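Local atomic coordinates of dihydrophenazinedicarboxylate synthase (Burkholderia, PDB entry 4HMW), a protein that catalyses FMN-dependent oxidations by molecular oxygen in the terminal steps of phenazine antibiotic biosynthesis, releasing hydrogen peroxide. Residues B[66-71]-B[78-83]; B[90-93]-B[97-100]; B[127-132]-B[138-143]. All blocks are in the same frame, centred on the assembly; numbering follows the deposited sequence. Where two conformers were deposited one is given.

Contact 1. Residues B[66-71]-B[78-83]; sequences RVIAFS and VIFCTH. With FMN (flavin mononucleotide), chain D.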
ATOM      1  N   ARG B  66      -4.409  -2.504   4.080  1.00 14.16           N
ATOM      2  CA  ARG B  66      -4.725  -3.812   3.538  1.00 14.16           C
ATOM      3  C   ARG B  66      -4.974  -3.681   2.043  1.00 13.31           C
ATOM      4  O   ARG B  66      -5.271  -2.588   1.526  1.00 14.29           O
ATOM      5  CB  ARG B  66      -5.975  -4.402   4.213  1.00 13.86           C
ATOM      6  CG  ARG B  66      -7.309  -3.787   3.775  1.00 14.61           C
ATOM      7  CD  ARG B  66      -7.466  -2.367   4.197  1.00 16.04           C
ATOM      8  NE  ARG B  66      -7.557  -2.240   5.631  1.00 15.44           N
ATOM      9  CZ  ARG B  66      -7.468  -1.107   6.323  1.00 15.91           C
ATOM     10  NH1 ARG B  66      -7.175   0.052   5.779  1.00 17.33           N
ATOM     11  NH2 ARG B  66      -7.678  -1.140   7.616  1.00 17.33           N
ATOM     12  N   VAL B  67      -4.857  -4.786   1.339  1.00 13.60           N
ATOM     13  CA  VAL B  67      -5.171  -4.792  -0.062  1.00 12.55           C
ATOM     14  C   VAL B  67      -6.699  -4.914  -0.293  1.00 13.02           C
ATOM     15  O   VAL B  67      -7.395  -5.675   0.381  1.00 14.77           O
ATOM     16  CB  VAL B  67      -4.484  -5.994  -0.805  1.00 15.22           C
ATOM     17  CG1 VAL B  67      -4.977  -6.087  -2.268  1.00 16.63           C
ATOM     18  CG2 VAL B  67      -2.920  -5.910  -0.724  1.00 18.93           C
ATOM     19  N   ILE B  68      -7.177  -4.109  -1.217  1.00 14.87           N
ATOM     20  CA  ILE B  68      -8.532  -4.165  -1.739  1.00 17.09           C
ATOM     21  C   ILE B  68      -8.437  -4.251  -3.257  1.00 17.73           C
ATOM     22  O   ILE B  68      -7.671  -3.499  -3.853  1.00 18.60           O
ATOM     23  CB  ILE B  68      -9.260  -2.851  -1.409  1.00 22.86           C
ATOM     24  CG1 ILE B  68      -9.332  -2.667   0.093  1.00 25.33           C
ATOM     25  CG2 ILE B  68     -10.585  -2.842  -2.001  1.00 28.84           C
ATOM     26  CD1 ILE B  68     -10.172  -3.666   0.744  1.00 25.79           C
ATOM     27  N   ALA B  69      -9.228  -5.106  -3.898  1.00 19.07           N
ATOM     28  CA  ALA B  69      -9.306  -5.059  -5.352  1.00 20.53           C
ATOM     29  C   ALA B  69     -10.545  -4.279  -5.718  1.00 20.62           C
ATOM     30  O   ALA B  69     -11.658  -4.744  -5.461  1.00 21.41           O
ATOM     31  CB  ALA B  69      -9.359  -6.466  -5.956  1.00 22.15           C
ATOM     32  N   PHE B  70     -10.372  -3.103  -6.312  1.00 20.49           N
ATOM     33  CA  PHE B  70     -11.525  -2.236  -6.574  1.00 23.01           C
ATOM     34  C   PHE B  70     -12.413  -2.794  -7.670  1.00 22.07           C
ATOM     35  O   PHE B  70     -11.944  -3.525  -8.536  1.00 21.31           O
ATOM     36  CB  PHE B  70     -11.104  -0.772  -6.836  1.00 20.76           C
ATOM     37  CG  PHE B  70     -10.260  -0.570  -8.033  1.00 20.84           C
ATOM     38  CD1 PHE B  70     -10.839  -0.471  -9.286  1.00 21.39           C
ATOM     39  CD2 PHE B  70      -8.872  -0.468  -7.916  1.00 21.27           C
ATOM     40  CE1 PHE B  70     -10.079  -0.256 -10.388  1.00 23.18           C
ATOM     41  CE2 PHE B  70      -8.099  -0.258  -9.042  1.00 23.30           C
ATOM     42  CZ  PHE B  70      -8.712  -0.165 -10.276  1.00 23.58           C
ATOM     43  N   SER B  71     -13.708  -2.499  -7.589  1.00 24.86           N
ATOM     44  CA  SER B  71     -14.708  -3.009  -8.521  1.00 28.03           C
ATOM     45  C   SER B  71     -14.687  -2.281  -9.835  1.00 29.25           C
ATOM     46  O   SER B  71     -14.700  -2.895 -10.891  1.00 32.06           O
ATOM     47  CB  SER B  71     -16.119  -2.808  -7.937  1.00 31.33           C
ATOM     48  OG  SER B  71     -16.147  -3.096  -6.559  1.00 39.70           O
ATOM     49  N   VAL B  78     -12.989   5.794  -7.255  1.00 17.60           N
ATOM     50  CA  VAL B  78     -12.729   4.370  -7.290  1.00 18.94           C
ATOM     51  C   VAL B  78     -13.681   3.630  -6.355  1.00 18.48           C
ATOM     52  O   VAL B  78     -13.722   3.905  -5.162  1.00 20.49           O
ATOM     53  CB  VAL B  78     -11.302   4.138  -6.832  1.00 20.19           C
ATOM     54  CG1 VAL B  78     -11.009   2.653  -6.797  1.00 24.26           C
ATOM     55  CG2 VAL B  78     -10.324   4.887  -7.770  1.00 19.86           C
ATOM     56  N   ILE B  79     -14.424   2.675  -6.898  1.00 19.48           N
ATOM     57  CA  ILE B  79     -15.491   2.008  -6.153  1.00 20.03           C
ATOM     58  C   ILE B  79     -14.965   0.691  -5.615  1.00 19.91           C
ATOM     59  O   ILE B  79     -14.306  -0.070  -6.346  1.00 19.17           O
ATOM     60  CB  ILE B  79     -16.669   1.793  -7.062  1.00 22.32           C
ATOM     61  CG1 ILE B  79     -17.288   3.168  -7.361  1.00 26.55           C
ATOM     62  CG2 ILE B  79     -17.711   0.856  -6.428  1.00 20.77           C
ATOM     63  CD1 ILE B  79     -18.499   3.101  -8.228  1.00 30.94           C
ATOM     64  N   PHE B  80     -15.199   0.443  -4.329  1.00 19.28           N
ATOM     65  CA  PHE B  80     -14.857  -0.860  -3.725  1.00 17.40           C
ATOM     66  C   PHE B  80     -15.926  -1.272  -2.734  1.00 18.46           C
ATOM     67  O   PHE B  80     -16.709  -0.443  -2.290  1.00 18.78           O
ATOM     68  CB  PHE B  80     -13.461  -0.832  -3.075  1.00 19.54           C
ATOM     69  CG  PHE B  80     -13.348   0.078  -1.918  1.00 19.46           C
ATOM     70  CD1 PHE B  80     -13.090   1.433  -2.102  1.00 22.81           C
ATOM     71  CD2 PHE B  80     -13.495  -0.412  -0.624  1.00 20.42           C
ATOM     72  CE1 PHE B  80     -12.963   2.274  -1.014  1.00 23.15           C
ATOM     73  CE2 PHE B  80     -13.398   0.432   0.454  1.00 20.50           C
ATOM     74  CZ  PHE B  80     -13.136   1.787   0.260  1.00 21.14           C
ATOM     75  N   CYS B  81     -15.930  -2.553  -2.376  1.00 20.06           N
ATOM     76  CA  CYS B  81     -16.855  -3.097  -1.367  0.69 20.92           C
ATOM     77  C   CYS B  81     -16.122  -3.698  -0.166  1.00 19.67           C
ATOM     78  O   CYS B  81     -15.036  -4.237  -0.299  1.00 19.09           O
ATOM     79  CB  CYS B  81     -17.717  -4.203  -1.965  0.69 26.05           C
ATOM     80  SG  CYS B  81     -18.785  -3.624  -3.253  0.69 29.44           S
ATOM     81  N   THR B  82     -16.754  -3.660   0.995  1.00 19.00           N
ATOM     82  CA  THR B  82     -16.156  -4.219   2.169  1.00 19.35           C
ATOM     83  C   THR B  82     -17.231  -4.336   3.257  1.00 21.24           C
ATOM     84  O   THR B  82     -18.375  -4.032   3.023  1.00 21.57           O
ATOM     85  CB  THR B  82     -15.003  -3.357   2.667  1.00 21.82           C
ATOM     86  OG1 THR B  82     -14.273  -4.116   3.637  1.00 23.20           O
ATOM     87  CG2 THR B  82     -15.487  -2.031   3.277  1.00 22.06           C
ATOM     88  N   HIS B  83     -16.864  -4.818   4.430  1.00 21.52           N
ATOM     89  CA  HIS B  83     -17.806  -4.869   5.544  1.00 21.49           C
ATOM     90  C   HIS B  83     -17.683  -3.589   6.348  1.00 22.62           C
ATOM     91  O   HIS B  83     -16.590  -3.219   6.733  1.00 22.95           O
ATOM     92  CB  HIS B  83     -17.523  -6.041   6.464  1.00 24.75           C
ATOM     93  CG  HIS B  83     -17.818  -7.373   5.852  1.00 26.67           C
ATOM     94  ND1 HIS B  83     -18.320  -8.435   6.563  1.00 25.84           N
ATOM     95  CD2 HIS B  83     -17.597  -7.838   4.598  1.00 29.20           C
ATOM     96  CE1 HIS B  83     -18.466  -9.480   5.768  1.00 26.28           C
ATOM     97  NE2 HIS B  83     -18.022  -9.144   4.568  1.00 30.45           N
TER
HETATM   98  N1  FMN D 301     -11.382  -7.134   1.424  1.00 16.90           N
HETATM   99  C2  FMN D 301     -12.545  -6.445   1.203  1.00 19.22           C
HETATM  100  O2  FMN D 301     -13.265  -6.161   2.175  1.00 20.77           O
HETATM  101  N3  FMN D 301     -12.919  -6.086  -0.081  1.00 20.22           N
HETATM  102  C4  FMN D 301     -12.128  -6.391  -1.162  1.00 20.37           C
HETATM  103  O4  FMN D 301     -12.485  -6.037  -2.302  1.00 21.17           O
HETATM  104  C4A FMN D 301     -10.942  -7.095  -0.950  1.00 18.09           C
HETATM  105  N5  FMN D 301     -10.139  -7.432  -2.017  1.00 18.55           N
HETATM  106  C5A FMN D 301      -8.939  -8.101  -1.776  1.00 18.04           C
HETATM  107  C6  FMN D 301      -8.113  -8.405  -2.853  1.00 18.80           C
HETATM  108  C7  FMN D 301      -6.900  -9.046  -2.639  1.00 19.76           C
HETATM  109  C7M FMN D 301      -6.015  -9.398  -3.814  1.00 19.77           C
HETATM  110  C8  FMN D 301      -6.536  -9.406  -1.336  1.00 18.22           C
HETATM  111  C8M FMN D 301      -5.238 -10.122  -1.084  1.00 20.47           C
HETATM  112  C9  FMN D 301      -7.371  -9.095  -0.256  1.00 16.93           C
HETATM  113  C9A FMN D 301      -8.559  -8.439  -0.477  1.00 16.34           C
HETATM  114  N10 FMN D 301      -9.407  -8.157   0.604  1.00 14.79           N
HETATM  115  C10 FMN D 301     -10.561  -7.458   0.355  1.00 16.03           C
HETATM  116  C1' FMN D 301      -9.046  -8.526   2.018  1.00 16.22           C
HETATM  117  C2' FMN D 301      -8.351  -7.390   2.716  1.00 16.90           C
HETATM  118  O2' FMN D 301      -6.982  -7.369   2.337  1.00 16.53           O
HETATM  119  C3' FMN D 301      -8.445  -7.488   4.228  1.00 18.90           C
HETATM  120  O3' FMN D 301      -8.090  -8.781   4.707  1.00 20.69           O
HETATM  121  C4' FMN D 301      -9.838  -7.097   4.717  1.00 19.79           C
HETATM  122  O4' FMN D 301     -10.755  -6.433   3.882  1.00 18.95           O
HETATM  123  C5' FMN D 301      -9.941  -6.874   6.198  1.00 19.51           C
HETATM  124  O5' FMN D 301      -9.309  -5.624   6.368  1.00 21.19           O
HETATM  125  P   FMN D 301      -9.352  -4.787   7.747  1.00 20.41           P
HETATM  126  O1P FMN D 301     -10.638  -4.026   7.670  1.00 20.06           O
HETATM  127  O2P FMN D 301      -9.292  -5.791   8.897  1.00 21.65           O
HETATM  128  O3P FMN D 301      -8.121  -3.891   7.684  1.00 21.61           O
HETATM  129  O   HOH W   1     -13.873  -4.232  -3.684  1.00 25.16           O
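The rings of Phe70 and Phe80 each meet a branched side chain of the other strand at a slant: Val78 CG1 presses on the root of Phe70, 3.4 Å from its CB, while Ile68 CG2 lies 3.7 Å from Phe80 CB. The third flat group is the isoalloxazine of FMN, one face of which is overlain by Val67 CG1 and by Ile68 CD1, the latter 3.7 Å from FMN C2. At the flavin edge, FMN N3 donates to Cys81 O (2.8 Å, 161°) and Thr82 OG1 donates to FMN O2. A water donates to both FMN O4 and Ala69 O and accepts from Cys81 N, bridging the two strands beside the cofactor. The segments belong to the β-hairpin of strands 63-74 and 77-83 in the split-barrel fold of this oxidase family, and the end-to-end directions of 68-71 and 78-81 are 104° apart. A single direct hydrogen bond joins them, from Ser71 N to Ile79 O (2.8 Å, 144°). Further along, the Arg66 chain bends at its second and third torsions, turning its guanidinium edge in plane toward the phosphate, where NE and NH2 both donate to FMN O3P, at 2.7 Å from NE. Val67 O takes a hydrogen bond from the ribityl hydroxyl O2' of FMN at 2.6 Å, and Gln110 of the second subunit accepts from Val67 N.

Contact 2. Residues B[90-93]-B[97-100]; sequences RELT and WASG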
ATOM      1  N   ARG B  90     -14.775   0.753  10.160  1.00 22.64           N
ATOM      2  CA  ARG B  90     -14.887   1.569  11.360  1.00 25.21           C
ATOM      3  C   ARG B  90     -14.001   2.799  11.226  1.00 24.14           C
ATOM      4  O   ARG B  90     -14.416   3.914  11.589  1.00 26.13           O
ATOM      5  CB  ARG B  90     -14.544   0.747  12.593  1.00 29.03           C
ATOM      6  CG  ARG B  90     -15.546  -0.402  12.847  1.00 36.94           C
ATOM      7  CD  ARG B  90     -15.257  -1.233  14.107  1.00 44.45           C
ATOM      8  NE  ARG B  90     -13.907  -1.821  14.094  1.00 50.54           N
ATOM      9  CZ  ARG B  90     -12.841  -1.243  14.660  1.00 53.19           C
ATOM     10  NH1 ARG B  90     -12.974  -0.068  15.280  1.00 55.06           N
ATOM     11  NH2 ARG B  90     -11.644  -1.826  14.612  1.00 52.00           N
ATOM     12  N   GLU B  91     -12.792   2.623  10.688  1.00 22.80           N
ATOM     13  CA  GLU B  91     -11.876   3.772  10.570  1.00 21.76           C
ATOM     14  C   GLU B  91     -12.412   4.814   9.576  1.00 24.04           C
ATOM     15  O   GLU B  91     -12.329   6.028   9.833  1.00 26.78           O
ATOM     16  CB  GLU B  91     -10.442   3.300  10.229  1.00 20.98           C
ATOM     17  CG  GLU B  91      -9.796   2.616  11.462  1.00 23.10           C
ATOM     18  CD  GLU B  91      -8.381   2.078  11.298  1.00 27.29           C
ATOM     19  OE1 GLU B  91      -7.754   2.276  10.242  1.00 25.76           O
ATOM     20  OE2 GLU B  91      -7.893   1.442  12.278  1.00 29.25           O
ATOM     21  N   LEU B  92     -12.949   4.354   8.444  1.00 24.83           N
ATOM     22  CA  LEU B  92     -13.556   5.258   7.482  1.00 26.75           C
ATOM     23  C   LEU B  92     -14.699   6.050   8.100  1.00 29.46           C
ATOM     24  O   LEU B  92     -14.847   7.231   7.831  1.00 30.95           O
ATOM     25  CB  LEU B  92     -14.080   4.485   6.277  1.00 27.77           C
ATOM     26  CG  LEU B  92     -12.946   3.998   5.368  1.00 27.30           C
ATOM     27  CD1 LEU B  92     -13.475   3.051   4.292  1.00 27.55           C
ATOM     28  CD2 LEU B  92     -12.244   5.177   4.726  1.00 27.81           C
ATOM     29  N   THR B  93     -15.514   5.398   8.912  1.00 30.82           N
ATOM     30  CA  THR B  93     -16.611   6.093   9.577  1.00 33.97           C
ATOM     31  C   THR B  93     -16.089   7.143  10.555  1.00 33.78           C
ATOM     32  O   THR B  93     -16.672   8.235  10.666  1.00 35.50           O
ATOM     33  CB  THR B  93     -17.488   5.115  10.359  1.00 36.65           C
ATOM     34  OG1 THR B  93     -18.005   4.132   9.464  1.00 37.43           O
ATOM     35  CG2 THR B  93     -18.637   5.841  11.037  1.00 38.43           C
ATOM     36  N   TRP B  97     -10.778  10.119   5.913  1.00 20.86           N
ATOM     37  CA  TRP B  97      -9.638  10.182   5.001  1.00 20.34           C
ATOM     38  C   TRP B  97      -9.136   8.775   4.670  1.00 19.54           C
ATOM     39  O   TRP B  97      -9.126   7.864   5.523  1.00 19.88           O
ATOM     40  CB  TRP B  97      -8.504  10.995   5.614  1.00 23.01           C
ATOM     41  CG  TRP B  97      -8.784  12.411   6.019  1.00 21.76           C
ATOM     42  CD1 TRP B  97      -8.806  12.878   7.311  1.00 23.23           C
ATOM     43  CD2 TRP B  97      -9.062  13.551   5.180  1.00 23.21           C
ATOM     44  NE1 TRP B  97      -9.052  14.230   7.320  1.00 24.47           N
ATOM     45  CE2 TRP B  97      -9.231  14.668   6.036  1.00 23.94           C
ATOM     46  CE3 TRP B  97      -9.178  13.746   3.802  1.00 22.37           C
ATOM     47  CZ2 TRP B  97      -9.501  15.956   5.551  1.00 23.27           C
ATOM     48  CZ3 TRP B  97      -9.455  15.037   3.319  1.00 20.64           C
ATOM     49  CH2 TRP B  97      -9.633  16.113   4.201  1.00 21.45           C
ATOM     50  N   ALA B  98      -8.728   8.588   3.420  1.00 16.80           N
ATOM     51  CA  ALA B  98      -8.102   7.339   3.004  1.00 16.90           C
ATOM     52  C   ALA B  98      -7.101   7.604   1.900  1.00 15.22           C
ATOM     53  O   ALA B  98      -7.171   8.616   1.185  1.00 15.57           O
ATOM     54  CB  ALA B  98      -9.115   6.352   2.537  1.00 18.88           C
ATOM     55  N   SER B  99      -6.199   6.649   1.712  1.00 14.79           N
ATOM     56  CA  SER B  99      -5.242   6.744   0.608  1.00 14.41           C
ATOM     57  C   SER B  99      -5.089   5.372   0.018  1.00 15.93           C
ATOM     58  O   SER B  99      -5.009   4.397   0.745  1.00 19.47           O
ATOM     59  CB  SER B  99      -3.895   7.248   1.124  1.00 16.92           C
ATOM     60  OG  SER B  99      -2.974   7.368   0.056  1.00 17.01           O
ATOM     61  N   GLY B 100      -5.054   5.296  -1.302  1.00 14.37           N
ATOM     62  CA  GLY B 100      -4.854   4.028  -1.969  1.00 13.17           C
ATOM     63  C   GLY B 100      -3.627   4.085  -2.857  1.00 14.29           C
ATOM     64  O   GLY B 100      -3.383   5.100  -3.458  1.00 15.03           O
TER
HETATM   65  O   HOH W   2      -9.856   6.563   7.695  1.00 32.90           O
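Leu92 meets Ala98 through one pair of methyl groups, CD2 of the leucine lying 4.0 Å from CB of the alanine, and this is the close-packed part of a small contact that buries 75 Å² in all. The leucine side chain sets out with CG beside its own backbone N (chi1 -74°). Its second torsion (171°) carries CD1 onward in an extended line, leaving CD2 as the branch that turns to the strand. That methyl also comes to 4.2 Å from Trp97 O, so it rests over the start of the strand backbone as well as on the alanine. Ala98 directs its CB at the helix. The two backbones stay well apart, the closest CA atoms, those of Leu92 and Trp97, being 6.8 Å from each other.

Beside this apolar touch the backbones are linked only loosely, through a water. It sits 2.6 Å from Trp97 O and makes a longer, weak approach to Glu91 O at 3.3 Å; it has more acceptors around it than protons, so not every link can be made at once. Trp97 points its CB away from the helix, and its indole stays clear of segment 90-93. In contrast to the buried Leu92, Arg90 and Thr93 are exposed.

Helix 87-95 thus packs by Leu92 against the beginning of strand 97-104 and also against Ala117 of the adjoining strand 109-119, to which Ala98 is tied by backbone hydrogen bonding with Gly115. Glu91 OE1 is hydrogen-bonded to Ser64 and Thr56 of strands 63-74 and 51-57, while Trp97 packs on Gly61 of the second subunit.

Contact 3. Residues B[127-132]-B[138-143]; sequences KLWFGR and AMSSAS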
ATOM      1  N   LYS B 127     -26.914  -3.709  -5.964  1.00 34.73           N
ATOM      2  CA  LYS B 127     -26.430  -4.128  -7.273  1.00 34.47           C
ATOM      3  C   LYS B 127     -25.078  -4.821  -7.138  1.00 34.33           C
ATOM      4  O   LYS B 127     -24.815  -5.836  -7.777  1.00 34.83           O
ATOM      5  CB  LYS B 127     -26.306  -2.917  -8.192  1.00 34.55           C
ATOM      6  CG  LYS B 127     -26.675  -3.191  -9.615  1.00 35.50           C
ATOM      7  N   LEU B 128     -24.217  -4.261  -6.294  1.00 33.04           N
ATOM      8  CA  LEU B 128     -22.883  -4.814  -6.111  1.00 31.66           C
ATOM      9  C   LEU B 128     -22.965  -6.207  -5.516  1.00 30.38           C
ATOM     10  O   LEU B 128     -22.252  -7.104  -5.932  1.00 30.70           O
ATOM     11  CB  LEU B 128     -22.032  -3.912  -5.213  1.00 32.23           C
ATOM     12  CG  LEU B 128     -21.488  -2.672  -5.903  1.00 33.73           C
ATOM     13  CD1 LEU B 128     -21.079  -1.642  -4.887  1.00 33.56           C
ATOM     14  CD2 LEU B 128     -20.301  -3.037  -6.778  1.00 35.48           C
ATOM     15  N   TRP B 129     -23.850  -6.393  -4.549  1.00 29.72           N
ATOM     16  CA  TRP B 129     -24.041  -7.712  -3.957  1.00 30.06           C
ATOM     17  C   TRP B 129     -24.588  -8.691  -4.989  1.00 34.59           C
ATOM     18  O   TRP B 129     -24.140  -9.831  -5.033  1.00 33.07           O
ATOM     19  CB  TRP B 129     -24.978  -7.601  -2.759  1.00 29.78           C
ATOM     20  CG  TRP B 129     -25.347  -8.896  -2.069  1.00 27.42           C
ATOM     21  CD1 TRP B 129     -26.527  -9.590  -2.185  1.00 27.29           C
ATOM     22  CD2 TRP B 129     -24.565  -9.598  -1.105  1.00 25.97           C
ATOM     23  NE1 TRP B 129     -26.508 -10.690  -1.362  1.00 29.60           N
ATOM     24  CE2 TRP B 129     -25.324 -10.714  -0.680  1.00 27.89           C
ATOM     25  CE3 TRP B 129     -23.291  -9.397  -0.560  1.00 26.02           C
ATOM     26  CZ2 TRP B 129     -24.847 -11.628   0.256  1.00 27.23           C
ATOM     27  CZ3 TRP B 129     -22.817 -10.307   0.355  1.00 25.88           C
ATOM     28  CH2 TRP B 129     -23.599 -11.412   0.764  1.00 26.08           C
ATOM     29  N   PHE B 130     -25.534  -8.254  -5.823  1.00 41.59           N
ATOM     30  CA  PHE B 130     -26.094  -9.127  -6.870  1.00 48.89           C
ATOM     31  C   PHE B 130     -25.050  -9.611  -7.868  1.00 49.93           C
ATOM     32  O   PHE B 130     -25.166 -10.716  -8.397  1.00 51.48           O
ATOM     33  CB  PHE B 130     -27.204  -8.434  -7.664  1.00 55.99           C
ATOM     34  CG  PHE B 130     -28.423  -8.115  -6.865  1.00 61.83           C
ATOM     35  CD1 PHE B 130     -28.709  -8.791  -5.690  1.00 64.15           C
ATOM     36  CD2 PHE B 130     -29.293  -7.121  -7.300  1.00 64.91           C
ATOM     37  CE1 PHE B 130     -29.843  -8.478  -4.958  1.00 66.32           C
ATOM     38  CE2 PHE B 130     -30.430  -6.803  -6.585  1.00 66.32           C
ATOM     39  CZ  PHE B 130     -30.711  -7.482  -5.410  1.00 67.07           C
ATOM     40  N   GLY B 131     -24.044  -8.793  -8.150  1.00 48.33           N
ATOM     41  CA  GLY B 131     -23.040  -9.183  -9.115  1.00 47.52           C
ATOM     42  C   GLY B 131     -22.027 -10.196  -8.611  1.00 46.50           C
ATOM     43  O   GLY B 131     -21.091 -10.560  -9.329  1.00 47.81           O
ATOM     44  N   ARG B 132     -22.191 -10.652  -7.375  1.00 42.61           N
ATOM     45  CA  ARG B 132     -21.255 -11.621  -6.810  1.00 39.82           C
ATOM     46  C   ARG B 132     -21.827 -13.044  -6.840  1.00 36.66           C
ATOM     47  O   ARG B 132     -23.033 -13.253  -6.985  1.00 36.12           O
ATOM     48  CB  ARG B 132     -20.865 -11.221  -5.376  1.00 39.71           C
ATOM     49  CG  ARG B 132     -20.348  -9.775  -5.210  1.00 42.32           C
ATOM     50  CD  ARG B 132     -19.101  -9.478  -6.060  1.00 46.79           C
ATOM     51  NE  ARG B 132     -17.925 -10.222  -5.601  1.00 51.92           N
ATOM     52  CZ  ARG B 132     -17.034  -9.783  -4.704  1.00 54.08           C
ATOM     53  NH1 ARG B 132     -17.154  -8.579  -4.146  1.00 53.60           N
ATOM     54  NH2 ARG B 132     -16.005 -10.557  -4.369  1.00 55.23           N
ATOM     55  N   ALA B 138     -22.201 -16.556   0.524  1.00 23.56           N
ATOM     56  CA  ALA B 138     -22.286 -17.437   1.681  1.00 24.56           C
ATOM     57  C   ALA B 138     -21.158 -17.118   2.673  1.00 23.42           C
ATOM     58  O   ALA B 138     -21.387 -17.048   3.882  1.00 25.21           O
ATOM     59  CB  ALA B 138     -22.249 -18.916   1.241  1.00 25.37           C
ATOM     60  N   MET B 139     -19.942 -16.937   2.193  1.00 25.08           N
ATOM     61  CA  MET B 139     -18.846 -16.671   3.109  1.00 26.22           C
ATOM     62  C   MET B 139     -18.964 -15.252   3.688  1.00 26.65           C
ATOM     63  O   MET B 139     -18.702 -15.028   4.879  1.00 29.54           O
ATOM     64  CB  MET B 139     -17.478 -16.864   2.424  1.00 29.76           C
ATOM     65  CG  MET B 139     -16.278 -16.697   3.385  1.00 30.36           C
ATOM     66  SD  MET B 139     -16.360 -17.822   4.786  1.00 34.98           S
ATOM     67  CE  MET B 139     -16.065 -19.402   3.982  1.00 34.71           C
ATOM     68  N   SER B 140     -19.354 -14.296   2.849  1.00 25.93           N
ATOM     69  CA  SER B 140     -19.513 -12.915   3.292  0.63 27.41           C
ATOM     70  C   SER B 140     -20.628 -12.796   4.343  1.00 26.47           C
ATOM     71  O   SER B 140     -20.558 -11.951   5.233  1.00 27.02           O
ATOM     72  CB  SER B 140     -19.837 -11.987   2.125  0.63 29.37           C
ATOM     73  OG  SER B 140     -18.723 -11.794   1.270  0.63 31.83           O
ATOM     74  N   SER B 141     -21.660 -13.635   4.226  1.00 25.38           N
ATOM     75  CA  SER B 141     -22.756 -13.622   5.182  1.00 24.72           C
ATOM     76  C   SER B 141     -22.349 -14.287   6.497  1.00 24.64           C
ATOM     77  O   SER B 141     -22.746 -13.834   7.561  1.00 24.45           O
ATOM     78  CB  SER B 141     -23.971 -14.343   4.637  1.00 24.11           C
ATOM     79  OG  SER B 141     -24.518 -13.682   3.490  1.00 24.05           O
ATOM     80  N   ALA B 142     -21.563 -15.359   6.389  1.00 24.73           N
ATOM     81  CA  ALA B 142     -21.135 -16.161   7.531  1.00 25.22           C
ATOM     82  C   ALA B 142     -20.043 -15.498   8.348  1.00 25.95           C
ATOM     83  O   ALA B 142     -19.887 -15.798   9.541  1.00 25.88           O
ATOM     84  CB  ALA B 142     -20.683 -17.541   7.074  1.00 25.13           C
ATOM     85  N   SER B 143     -19.301 -14.603   7.701  1.00 24.93           N
ATOM     86  CA  SER B 143     -18.168 -13.933   8.313  1.00 24.99           C
ATOM     87  C   SER B 143     -18.475 -12.498   8.726  1.00 27.27           C
ATOM     88  O   SER B 143     -19.061 -11.732   7.948  1.00 28.27           O
ATOM     89  CB  SER B 143     -17.010 -13.892   7.316  1.00 26.24           C
ATOM     90  OG  SER B 143     -15.899 -13.234   7.934  1.00 30.95           O
TER
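With CG anti to the backbone N (chi1 177°) and the ring turned by a chi2 of -103°, Trp129 swings its indole off helix 122-130 so that the six-membered ring leads toward Ser140 and Ser141. The serines meet it with their side chains folded back along their own helix: in Ser141 chi1 is -65°, which sets OG beside the backbone N and hydrogen-bonded to His137 O, one turn earlier. Ser140 OG, in the conformer described here, is likewise hydrogen-bonded to Met136 O.

Both serines lie at the edge of the indole, near its plane. Ser140 CB is 3.9 Å from Trp129 CZ3, and Ser141 OG is 3.7 Å from Trp129 CH2. These are van der Waals touches, the polar needs of the serine hydroxyls being met within helix 134-142. The area buried is modest, 106 Å² over both sides, and the helices keep their distance: the nearest CA atoms, of Trp129 and Ser140, are 10.0 Å apart, and the indole spans the interval between them.

Several groups fix the rotation of that buried ring. Its NE1 is hydrogen-bonded to Leu169 O, the His137 ring stacks on it, and Phe175 meets it edge-to-face. The helix of Trp129 ends just beyond, where Gly131 N still bonds to Lys127 O at 3.1 Å and Arg132 N reaches Trp129 O at 3.2 Å.

The result is a pair of consecutive helices bridged by the indole of Trp129 beside the FMN pocket, the Ser140 side chain being about 8 Å from the cofactor and about 4 Å from the side chain of His83; Arg132 and Ser140, one from each segment, are inferred from related enzymes to bind the substrate.

How the contacts relate
From the N terminus the contacts come in series, none nested in or crossing another. Contact 1 closes the tight hairpin between strands 63-74 and 77-83; contact 2 closes the short turn from helix 87-95 into strand 97-104; contact 3, after strand 109-119, closes the connection between helices 122-130 and 134-142. Contacts 1 and 2 reach the same antiparallel sheet and meet where Phe80 CZ lies 4.2 Å from Leu92 CD1. Contact 1 also meets contact 3, where His83 CE1 lies 3.3 Å from Ser140 O. Contacts 2 and 3 remain separate, about 13 Å between nearest atoms, and each of the three also touches the second subunit.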